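Transcriptional regulator (Streptococcus dysgalactiae, PDB 4YV9) probably regulates transcription in quorum sensing, binding DNA through a helix-turn-helix domain and SHP pheromone peptides through a C-terminal helical repeat domain. Local coordinates at residues T71-L76 with W140-I145; H101-S106 with V127-D132; L113-P118 with C151-N156. All blocks are in the same frame, centred on the assembly; numbering follows the deposited sequence.

Contact 1 of 3, residues T71-L76 with W140-I145; sequences THFFTL and WGYYEI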
loop_
_atom_site.group_PDB
_atom_site.type_symbol
_atom_site.label_atom_id
_atom_site.label_comp_id
_atom_site.label_asym_id
_atom_site.label_seq_id
_atom_site.Cartn_x
_atom_site.Cartn_y
_atom_site.Cartn_z
ATOM N N THR B 71 -5.178 -11.449 -11.547
ATOM C CA THR B 71 -6.555 -11.469 -12.004
ATOM C C THR B 71 -6.663 -11.043 -13.471
ATOM O O THR B 71 -5.724 -10.473 -14.031
ATOM C CB THR B 71 -7.415 -10.547 -11.133
ATOM O OG1 THR B 71 -6.990 -9.192 -11.319
ATOM C CG2 THR B 71 -7.267 -10.926 -9.641
ATOM N N HIS B 72 -7.803 -11.345 -14.087
ATOM C CA HIS B 72 -8.111 -10.851 -15.431
ATOM C C HIS B 72 -7.925 -9.339 -15.534
ATOM O O HIS B 72 -7.348 -8.840 -16.504
ATOM C CB HIS B 72 -9.548 -11.215 -15.829
ATOM C CG HIS B 72 -9.848 -12.679 -15.751
ATOM N ND1 HIS B 72 -10.966 -13.177 -15.115
ATOM C CD2 HIS B 72 -9.175 -13.756 -16.226
ATOM C CE1 HIS B 72 -10.972 -14.495 -15.205
ATOM N NE2 HIS B 72 -9.894 -14.872 -15.871
ATOM N N PHE B 73 -8.404 -8.606 -14.534
ATOM C CA PHE B 73 -8.385 -7.145 -14.610
ATOM C C PHE B 73 -6.962 -6.607 -14.516
ATOM O O PHE B 73 -6.594 -5.685 -15.239
ATOM C CB PHE B 73 -9.253 -6.527 -13.518
ATOM C CG PHE B 73 -9.419 -5.038 -13.646
ATOM C CD1 PHE B 73 -10.040 -4.481 -14.767
ATOM C CD2 PHE B 73 -8.970 -4.193 -12.648
ATOM C CE1 PHE B 73 -10.202 -3.115 -14.873
ATOM C CE2 PHE B 73 -9.138 -2.832 -12.740
ATOM C CZ PHE B 73 -9.754 -2.285 -13.861
ATOM N N PHE B 74 -6.161 -7.189 -13.630
ATOM C CA PHE B 74 -4.779 -6.757 -13.478
ATOM C C PHE B 74 -3.962 -7.153 -14.715
ATOM O O PHE B 74 -3.010 -6.463 -15.093
ATOM C CB PHE B 74 -4.159 -7.353 -12.208
ATOM C CG PHE B 74 -2.924 -6.634 -11.746
ATOM C CD1 PHE B 74 -3.021 -5.455 -11.019
ATOM C CD2 PHE B 74 -1.667 -7.121 -12.060
ATOM C CE1 PHE B 74 -1.883 -4.785 -10.598
ATOM C CE2 PHE B 74 -0.525 -6.462 -11.642
ATOM C CZ PHE B 74 -0.633 -5.290 -10.911
ATOM N N THR B 75 -4.352 -8.260 -15.344
ATOM C CA THR B 75 -3.715 -8.710 -16.577
ATOM C C THR B 75 -4.034 -7.716 -17.691
ATOM O O THR B 75 -3.160 -7.329 -18.478
ATOM C CB THR B 75 -4.179 -10.134 -16.974
ATOM O OG1 THR B 75 -3.812 -11.066 -15.947
ATOM C CG2 THR B 75 -3.543 -10.564 -18.284
ATOM N N LEU B 76 -5.291 -7.291 -17.742
ATOM C CA LEU B 76 -5.709 -6.265 -18.691
ATOM C C LEU B 76 -4.893 -4.994 -18.504
ATOM O O LEU B 76 -4.322 -4.464 -19.461
ATOM C CB LEU B 76 -7.194 -5.962 -18.543
ATOM C CG LEU B 76 -7.747 -4.829 -19.414
ATOM C CD1 LEU B 76 -7.460 -5.086 -20.887
ATOM C CD2 LEU B 76 -9.224 -4.693 -19.174
ATOM N N TRP B 140 -16.910 0.764 -3.455
ATOM C CA TRP B 140 -15.980 0.938 -4.544
ATOM C C TRP B 140 -14.719 0.151 -4.243
ATOM O O TRP B 140 -14.131 0.287 -3.170
ATOM C CB TRP B 140 -15.675 2.414 -4.725
ATOM C CG TRP B 140 -16.760 3.193 -5.385
ATOM C CD1 TRP B 140 -18.056 3.283 -5.007
ATOM C CD2 TRP B 140 -16.616 4.026 -6.540
ATOM N NE1 TRP B 140 -18.738 4.113 -5.854
ATOM C CE2 TRP B 140 -17.874 4.584 -6.811
ATOM C CE3 TRP B 140 -15.541 4.341 -7.378
ATOM C CZ2 TRP B 140 -18.100 5.450 -7.883
ATOM C CZ3 TRP B 140 -15.757 5.205 -8.440
ATOM C CH2 TRP B 140 -17.032 5.749 -8.685
ATOM N N GLY B 141 -14.319 -0.697 -5.180
ATOM C CA GLY B 141 -13.094 -1.457 -5.027
ATOM C C GLY B 141 -12.109 -0.961 -6.059
ATOM O O GLY B 141 -12.376 0.016 -6.752
ATOM N N TYR B 142 -10.964 -1.629 -6.146
ATOM C CA TYR B 142 -9.948 -1.306 -7.148
ATOM C C TYR B 142 -10.539 -1.174 -8.564
ATOM O O TYR B 142 -10.233 -0.223 -9.292
ATOM C CB TYR B 142 -8.870 -2.391 -7.115
ATOM C CG TYR B 142 -7.665 -2.135 -7.973
ATOM C CD1 TYR B 142 -6.697 -1.224 -7.582
ATOM C CD2 TYR B 142 -7.469 -2.841 -9.160
ATOM C CE1 TYR B 142 -5.563 -0.988 -8.378
ATOM C CE2 TYR B 142 -6.349 -2.626 -9.946
ATOM C CZ TYR B 142 -5.399 -1.699 -9.552
ATOM O OH TYR B 142 -4.281 -1.486 -10.331
ATOM N N TYR B 143 -11.391 -2.127 -8.934
ATOM C CA TYR B 143 -12.060 -2.143 -10.251
ATOM C C TYR B 143 -12.777 -0.834 -10.573
ATOM O O TYR B 143 -12.519 -0.200 -11.608
ATOM C CB TYR B 143 -13.061 -3.306 -10.296
ATOM C CG TYR B 143 -13.747 -3.597 -11.627
ATOM C CD1 TYR B 143 -13.010 -3.983 -12.738
ATOM C CD2 TYR B 143 -15.140 -3.572 -11.737
ATOM C CE1 TYR B 143 -13.628 -4.314 -13.923
ATOM C CE2 TYR B 143 -15.770 -3.901 -12.927
ATOM C CZ TYR B 143 -15.001 -4.265 -14.018
ATOM O OH TYR B 143 -15.591 -4.601 -15.216
ATOM N N GLU B 144 -13.678 -0.428 -9.685
ATOM C CA GLU B 144 -14.486 0.760 -9.933
ATOM C C GLU B 144 -13.628 2.013 -9.927
ATOM O O GLU B 144 -13.849 2.925 -10.728
ATOM C CB GLU B 144 -15.614 0.877 -8.893
ATOM C CG GLU B 144 -16.721 -0.158 -9.052
ATOM C CD GLU B 144 -16.353 -1.545 -8.498
ATOM O OE1 GLU B 144 -15.486 -1.646 -7.601
ATOM O OE2 GLU B 144 -16.931 -2.540 -8.979
ATOM N N ILE B 145 -12.638 2.051 -9.039
ATOM C CA ILE B 145 -11.744 3.197 -8.928
ATOM C C ILE B 145 -10.902 3.348 -10.200
ATOM O O ILE B 145 -10.749 4.449 -10.729
ATOM C CB ILE B 145 -10.805 3.064 -7.684
ATOM C CG1 ILE B 145 -11.615 3.058 -6.384
ATOM C CG2 ILE B 145 -9.780 4.199 -7.651
ATOM C CD1 ILE B 145 -10.793 2.546 -5.188
#
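The phenyl ring of Phe73 has one face under Tyr143, whose CD1 stands 3.5 Å above the ring plane over its centre, and its edge against CD2 of Tyr142. This is a buried T-shaped (edge-to-face) pair in an all-helical repeat fold, at the first turns of helices 72-85 and 142-151. Tyr143 supplies the edge and Phe73 the face, with centroids 4.9 Å apart and planes at 76°. The ring edge of Tyr143 sits over the pi cloud of Phe73 with its CD1 and CE1 side, and CD1 comes within 3.6 Å of Phe73 CD1. Tyr142 abuts the rim of the same ring, CD2 3.9 Å from Phe73 CE2. With CG anti to the backbone N (chi1 -173°), Phe73 extends from its helix into the angle between the two tyrosines. Phe74 approaches obliquely, its CE1 4.1 Å from Tyr142 OH.

The contact illustrates how rings can close a helix interface while a polar end finds its partner elsewhere: the hydroxyl of Tyr143 is hydrogen-bonded to Glu105. Tyr142 packs on a modified side chain of the bound peptide, and its backbone N is hydrogen-bonded to Glu61 of the second subunit. Gly141 N donates to Glu144 OE1 at one helix start, while Thr71 caps helix 72-85: Phe74 N donates to its OG1 over 3.2 Å, with an N-H...O angle of 162°.

Contact 2 of 3, residues H101-S106 with V127-D132; sequences HKDYES and VTRLTD
Arg129 grips the carboxylate of Asp103 side-on, with NE and NH2 each serving a different oxygen, in a salt bridge between two neighbouring helices of the C-terminal helical repeat domain, a member of the TPR clan. It makes a clear example of a bidentate pair in which both acceptor oxygens are satisfied by one cation. NE donates to OD2 of Asp103 over 2.7 Å in an almost straight bond (174°), and NH2 donates to OD1 over 2.8 Å. Both oxygens lie close to the guanidinium plane, as suits the N-H directions of the arginine. The carboxylate is less well aligned, because the two planes are 36° apart: OD1 is met on its syn side, whereas OD2 receives NE from above the carboxylate plane. A bend at chi3 (-61°) turns the end of the Arg129 chain back to present this edge, and the mutual charge probably keeps both groups ionised.

Deeper in the interface the chemistry becomes apolar. Leu130 sets its CD1 methyl 3.9 Å from CD1 of the Tyr104 ring and almost as near to CB and CG. The same ring stacks with Tyr133 and touches Leu147 of helix 142-151, so it joins three helices.

Several other polar groups find partners within the chain. Thr128 OG1 is bonded to the carbonyl of Glu124, one turn earlier, and Thr107 OG1 to the carbonyl of Asp103. Where the helix starts after Lys102, Ser106 N closes the first turn on Lys102 O at 2.9 Å.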
loop_
_atom_site.group_PDB
_atom_site.type_symbol
_atom_site.label_atom_id
_atom_site.label_comp_id
_atom_site.label_asym_id
_atom_site.label_seq_id
_atom_site.Cartn_x
_atom_site.Cartn_y
_atom_site.Cartn_z
ATOM N N HIS B 101 -16.453 -8.144 -25.863
ATOM C CA HIS B 101 -17.560 -8.755 -25.127
ATOM C C HIS B 101 -17.633 -8.273 -23.679
ATOM O O HIS B 101 -18.558 -8.623 -22.945
ATOM C CB HIS B 101 -17.444 -10.283 -25.168
ATOM C CG HIS B 101 -16.167 -10.813 -24.586
ATOM N ND1 HIS B 101 -14.956 -10.723 -25.242
ATOM C CD2 HIS B 101 -15.917 -11.451 -23.419
ATOM C CE1 HIS B 101 -14.014 -11.273 -24.496
ATOM N NE2 HIS B 101 -14.570 -11.726 -23.388
ATOM N N LYS B 102 -16.655 -7.468 -23.273
ATOM C CA LYS B 102 -16.598 -6.936 -21.912
ATOM C C LYS B 102 -16.852 -5.430 -21.933
ATOM O O LYS B 102 -15.941 -4.667 -22.248
ATOM C CB LYS B 102 -15.237 -7.236 -21.283
ATOM C CG LYS B 102 -14.804 -8.688 -21.391
ATOM C CD LYS B 102 -15.657 -9.578 -20.522
ATOM C CE LYS B 102 -14.842 -10.156 -19.376
ATOM N NZ LYS B 102 -15.686 -10.472 -18.181
ATOM N N ASP B 103 -18.069 -5.003 -21.588
ATOM C CA ASP B 103 -18.494 -3.630 -21.883
ATOM C C ASP B 103 -17.638 -2.592 -21.171
ATOM O O ASP B 103 -17.100 -1.692 -21.816
ATOM C CB ASP B 103 -19.967 -3.410 -21.524
ATOM C CG ASP B 103 -20.535 -2.125 -22.130
ATOM O OD1 ASP B 103 -20.335 -1.880 -23.343
ATOM O OD2 ASP B 103 -21.180 -1.348 -21.395
ATOM N N TYR B 104 -17.488 -2.718 -19.856
ATOM C CA TYR B 104 -16.764 -1.698 -19.105
ATOM C C TYR B 104 -15.279 -1.696 -19.443
ATOM O O TYR B 104 -14.666 -0.630 -19.533
ATOM C CB TYR B 104 -16.953 -1.883 -17.600
ATOM C CG TYR B 104 -18.403 -1.988 -17.194
ATOM C CD1 TYR B 104 -19.379 -1.257 -17.852
ATOM C CD2 TYR B 104 -18.796 -2.848 -16.173
ATOM C CE1 TYR B 104 -20.701 -1.363 -17.500
ATOM C CE2 TYR B 104 -20.114 -2.958 -15.814
ATOM C CZ TYR B 104 -21.061 -2.215 -16.477
ATOM O OH TYR B 104 -22.380 -2.327 -16.125
ATOM N N GLU B 105 -14.710 -2.880 -19.639
ATOM C CA GLU B 105 -13.306 -2.998 -20.016
ATOM C C GLU B 105 -13.017 -2.348 -21.381
ATOM O O GLU B 105 -12.045 -1.617 -21.534
ATOM C CB GLU B 105 -12.874 -4.463 -20.055
ATOM C CG GLU B 105 -12.707 -5.145 -18.672
ATOM C CD GLU B 105 -14.027 -5.513 -18.040
ATOM O OE1 GLU B 105 -15.070 -5.315 -18.699
ATOM O OE2 GLU B 105 -14.030 -5.992 -16.883
ATOM N N SER B 106 -13.840 -2.631 -22.377
ATOM C CA SER B 106 -13.552 -2.087 -23.699
ATOM C C SER B 106 -13.821 -0.597 -23.681
ATOM O O SER B 106 -13.089 0.158 -24.307
ATOM C CB SER B 106 -14.354 -2.797 -24.796
ATOM O OG SER B 106 -15.743 -2.747 -24.548
ATOM N N VAL B 127 -20.237 5.357 -22.080
ATOM C CA VAL B 127 -19.818 6.031 -20.863
ATOM C C VAL B 127 -20.963 6.002 -19.850
ATOM O O VAL B 127 -20.762 5.707 -18.668
ATOM C CB VAL B 127 -19.400 7.498 -21.150
ATOM C CG1 VAL B 127 -19.144 8.244 -19.855
ATOM C CG2 VAL B 127 -18.163 7.534 -22.042
ATOM N N THR B 128 -22.163 6.287 -20.339
ATOM C CA THR B 128 -23.352 6.296 -19.501
ATOM C C THR B 128 -23.642 4.925 -18.883
ATOM O O THR B 128 -24.036 4.850 -17.725
ATOM C CB THR B 128 -24.571 6.786 -20.299
ATOM O OG1 THR B 128 -24.360 8.158 -20.663
ATOM C CG2 THR B 128 -25.844 6.677 -19.470
ATOM N N ARG B 129 -23.432 3.841 -19.630
ATOM C CA ARG B 129 -23.588 2.508 -19.040
ATOM C C ARG B 129 -22.589 2.315 -17.911
ATOM O O ARG B 129 -22.901 1.704 -16.883
ATOM C CB ARG B 129 -23.414 1.396 -20.082
ATOM C CG ARG B 129 -24.572 1.284 -21.066
ATOM C CD ARG B 129 -24.555 -0.039 -21.812
ATOM N NE ARG B 129 -23.349 -0.234 -22.607
ATOM C CZ ARG B 129 -23.211 0.176 -23.865
ATOM N NH1 ARG B 129 -24.204 0.814 -24.470
ATOM N NH2 ARG B 129 -22.081 -0.055 -24.522
ATOM N N LEU B 130 -21.388 2.849 -18.092
ATOM C CA LEU B 130 -20.357 2.737 -17.073
ATOM C C LEU B 130 -20.682 3.581 -15.840
ATOM O O LEU B 130 -20.525 3.112 -14.722
ATOM C CB LEU B 130 -18.988 3.144 -17.632
ATOM C CG LEU B 130 -17.872 3.122 -16.587
ATOM C CD1 LEU B 130 -17.609 1.706 -16.134
ATOM C CD2 LEU B 130 -16.600 3.755 -17.101
ATOM N N THR B 131 -21.112 4.826 -16.036
ATOM C CA THR B 131 -21.408 5.679 -14.885
ATOM C C THR B 131 -22.635 5.142 -14.128
ATOM O O THR B 131 -22.676 5.178 -12.893
ATOM C CB THR B 131 -21.623 7.163 -15.288
ATOM O OG1 THR B 131 -22.680 7.285 -16.250
ATOM C CG2 THR B 131 -20.340 7.742 -15.863
ATOM N N ASP B 132 -23.613 4.624 -14.866
ATOM C CA ASP B 132 -24.758 3.972 -14.247
ATOM C C ASP B 132 -24.312 2.785 -13.384
ATOM O O ASP B 132 -24.769 2.643 -12.248
ATOM C CB ASP B 132 -25.769 3.509 -15.301
ATOM C CG ASP B 132 -26.612 4.652 -15.849
ATOM O OD1 ASP B 132 -26.493 5.791 -15.344
ATOM O OD2 ASP B 132 -27.401 4.404 -16.784
#

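Contact 3 of 3, residues L113-P118 with C151-N156; sequences LSSIEP and CSRFIN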
loop_
_atom_site.group_PDB
_atom_site.type_symbol
_atom_site.label_atom_id
_atom_site.label_comp_id
_atom_site.label_asym_id
_atom_site.label_seq_id
_atom_site.Cartn_x
_atom_site.Cartn_y
_atom_site.Cartn_z
ATOM N N LEU B 113 -6.991 4.466 -25.097
ATOM C CA LEU B 113 -6.519 4.525 -26.476
ATOM C C LEU B 113 -6.724 5.899 -27.107
ATOM O O LEU B 113 -5.950 6.303 -27.979
ATOM C CB LEU B 113 -7.218 3.454 -27.317
ATOM C CG LEU B 113 -7.017 3.474 -28.832
ATOM C CD1 LEU B 113 -5.556 3.322 -29.168
ATOM C CD2 LEU B 113 -7.835 2.375 -29.472
ATOM N N SER B 114 -7.762 6.616 -26.678
ATOM C CA SER B 114 -8.039 7.953 -27.212
ATOM C C SER B 114 -6.932 8.947 -26.870
ATOM O O SER B 114 -6.802 9.985 -27.523
ATOM C CB SER B 114 -9.370 8.490 -26.686
ATOM O OG SER B 114 -9.279 8.760 -25.300
ATOM N N SER B 115 -6.143 8.637 -25.840
ATOM C CA SER B 115 -5.054 9.518 -25.418
ATOM C C SER B 115 -3.820 9.414 -26.302
ATOM O O SER B 115 -2.878 10.181 -26.134
ATOM C CB SER B 115 -4.658 9.238 -23.965
ATOM O OG SER B 115 -5.357 10.086 -23.067
ATOM N N ILE B 116 -3.819 8.467 -27.236
ATOM C CA ILE B 116 -2.721 8.348 -28.187
ATOM C C ILE B 116 -3.236 8.209 -29.620
ATOM O O ILE B 116 -2.460 8.216 -30.582
ATOM C CB ILE B 116 -1.818 7.146 -27.866
ATOM C CG1 ILE B 116 -2.552 5.841 -28.147
ATOM C CG2 ILE B 116 -1.338 7.188 -26.413
ATOM C CD1 ILE B 116 -1.707 4.638 -27.875
ATOM N N GLU B 117 -4.550 8.070 -29.756
ATOM C CA GLU B 117 -5.190 8.006 -31.069
ATOM C C GLU B 117 -6.641 8.457 -30.924
ATOM O O GLU B 117 -7.538 7.633 -30.746
ATOM C CB GLU B 117 -5.103 6.589 -31.649
ATOM C CG GLU B 117 -5.714 6.410 -33.022
ATOM C CD GLU B 117 -4.923 7.114 -34.108
ATOM O OE1 GLU B 117 -3.730 7.428 -33.884
ATOM O OE2 GLU B 117 -5.503 7.347 -35.188
ATOM N N PRO B 118 -6.873 9.775 -31.018
ATOM C CA PRO B 118 -8.159 10.391 -30.672
ATOM C C PRO B 118 -9.325 9.937 -31.561
ATOM O O PRO B 118 -10.472 10.142 -31.182
ATOM C CB PRO B 118 -7.880 11.888 -30.855
ATOM C CG PRO B 118 -6.838 11.933 -31.918
ATOM C CD PRO B 118 -5.964 10.731 -31.682
ATOM N N CYS B 151 -11.545 6.656 -17.248
ATOM C CA CYS B 151 -12.610 7.123 -18.139
ATOM C C CYS B 151 -13.038 8.563 -17.859
ATOM O O CYS B 151 -13.934 9.080 -18.525
ATOM C CB CYS B 151 -13.830 6.202 -18.037
ATOM S SG CYS B 151 -13.503 4.547 -18.684
ATOM N N SER B 152 -12.390 9.206 -16.887
ATOM C CA SER B 152 -12.822 10.518 -16.389
ATOM C C SER B 152 -12.898 11.593 -17.467
ATOM O O SER B 152 -13.725 12.506 -17.398
ATOM C CB SER B 152 -11.890 10.991 -15.267
ATOM O OG SER B 152 -12.118 10.233 -14.078
ATOM N N ARG B 153 -12.036 11.499 -18.469
ATOM C CA ARG B 153 -12.035 12.527 -19.511
ATOM C C ARG B 153 -13.309 12.517 -20.349
ATOM O O ARG B 153 -13.572 13.456 -21.100
ATOM C CB ARG B 153 -10.821 12.367 -20.419
ATOM C CG ARG B 153 -9.636 13.238 -20.025
ATOM C CD ARG B 153 -8.487 12.934 -20.945
ATOM N NE ARG B 153 -8.385 11.485 -21.066
ATOM C CZ ARG B 153 -8.207 10.831 -22.207
ATOM N NH1 ARG B 153 -8.100 11.497 -23.362
ATOM N NH2 ARG B 153 -8.146 9.500 -22.181
ATOM N N PHE B 154 -14.102 11.457 -20.231
ATOM C CA PHE B 154 -15.300 11.351 -21.049
ATOM C C PHE B 154 -16.587 11.423 -20.235
ATOM O O PHE B 154 -17.670 11.231 -20.777
ATOM C CB PHE B 154 -15.241 10.066 -21.863
ATOM C CG PHE B 154 -14.073 10.024 -22.806
ATOM C CD1 PHE B 154 -14.154 10.635 -24.050
ATOM C CD2 PHE B 154 -12.886 9.411 -22.435
ATOM C CE1 PHE B 154 -13.076 10.615 -24.920
ATOM C CE2 PHE B 154 -11.804 9.384 -23.296
ATOM C CZ PHE B 154 -11.900 9.987 -24.544
ATOM N N ILE B 155 -16.457 11.714 -18.940
ATOM C CA ILE B 155 -17.604 11.928 -18.059
ATOM C C ILE B 155 -17.872 13.426 -17.869
ATOM O O ILE B 155 -16.940 14.195 -17.618
ATOM C CB ILE B 155 -17.370 11.251 -16.686
ATOM C CG1 ILE B 155 -16.981 9.786 -16.894
ATOM C CG2 ILE B 155 -18.603 11.398 -15.794
ATOM C CD1 ILE B 155 -16.507 9.038 -15.646
ATOM N N ASN B 156 -19.129 13.855 -18.001
ATOM C CA ASN B 156 -19.424 15.275 -17.843
ATOM C C ASN B 156 -19.078 15.683 -16.420
ATOM O O ASN B 156 -19.196 14.865 -15.498
ATOM C CB ASN B 156 -20.886 15.590 -18.183
ATOM C CG ASN B 156 -21.866 14.954 -17.218
ATOM O OD1 ASN B 156 -22.123 13.750 -17.281
ATOM N ND2 ASN B 156 -22.432 15.763 -16.326
#
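Polar approaches dominate the meeting of Ser114 and Ser115 with Arg153 and Phe154. The hydroxyl of Ser115 lies over one face of the Arg153 guanidinium, with OG 3.0 Å from NH2; from there it is poorly placed to accept an N-H, so this is a close polar contact and not a hydrogen bond. The Ser114 hydroxyl approaches the same group obliquely, and its settled partner is the carbonyl of Ala111, to which NH2 of Arg153 also makes a weak bond.

An aromatic edge supplies the second kind of contact. Ser114 OG lies near the plane of the Phe154 ring, 3.0 Å from CZ and 3.3 Å from CE2, while its CB is 3.6 Å from CZ. Within its own segment, Phe154 places CE2 over one face of the Arg153 guanidinium, 3.8 Å from that plane and toward its rim, with the ring steeply tilted to it.

Beyond them, Ser115 also touches a modified side chain of the bound peptide. The arrangement is that of neighbouring interhelical turns in an alpha-helical repeat domain: one follows helix 103-113 and the other, with its 3-10 turn, follows helix 142-151.

The three contacts show how chemistry follows depth in a helical repeat. Contact 1 is a buried contact and chiefly aromatic, its centre about 9 Å from the centre of the chain; contacts 2 and 3, whose centres lie about 18 Å from it, are partly buried and add charge or hydroxyl groups. Contacts 1 and 3 use opposite ends of helix 142-151, while contacts 2 and 3 likewise involve the start and the far end of helix 103-113. Contact 2 meets contact 1 where Leu76 CD2 packs 3.5 Å from Glu105 CG, and contact 3 through apolar packing of Leu130 on Cys151. Contacts 1 and 3 do not touch each other.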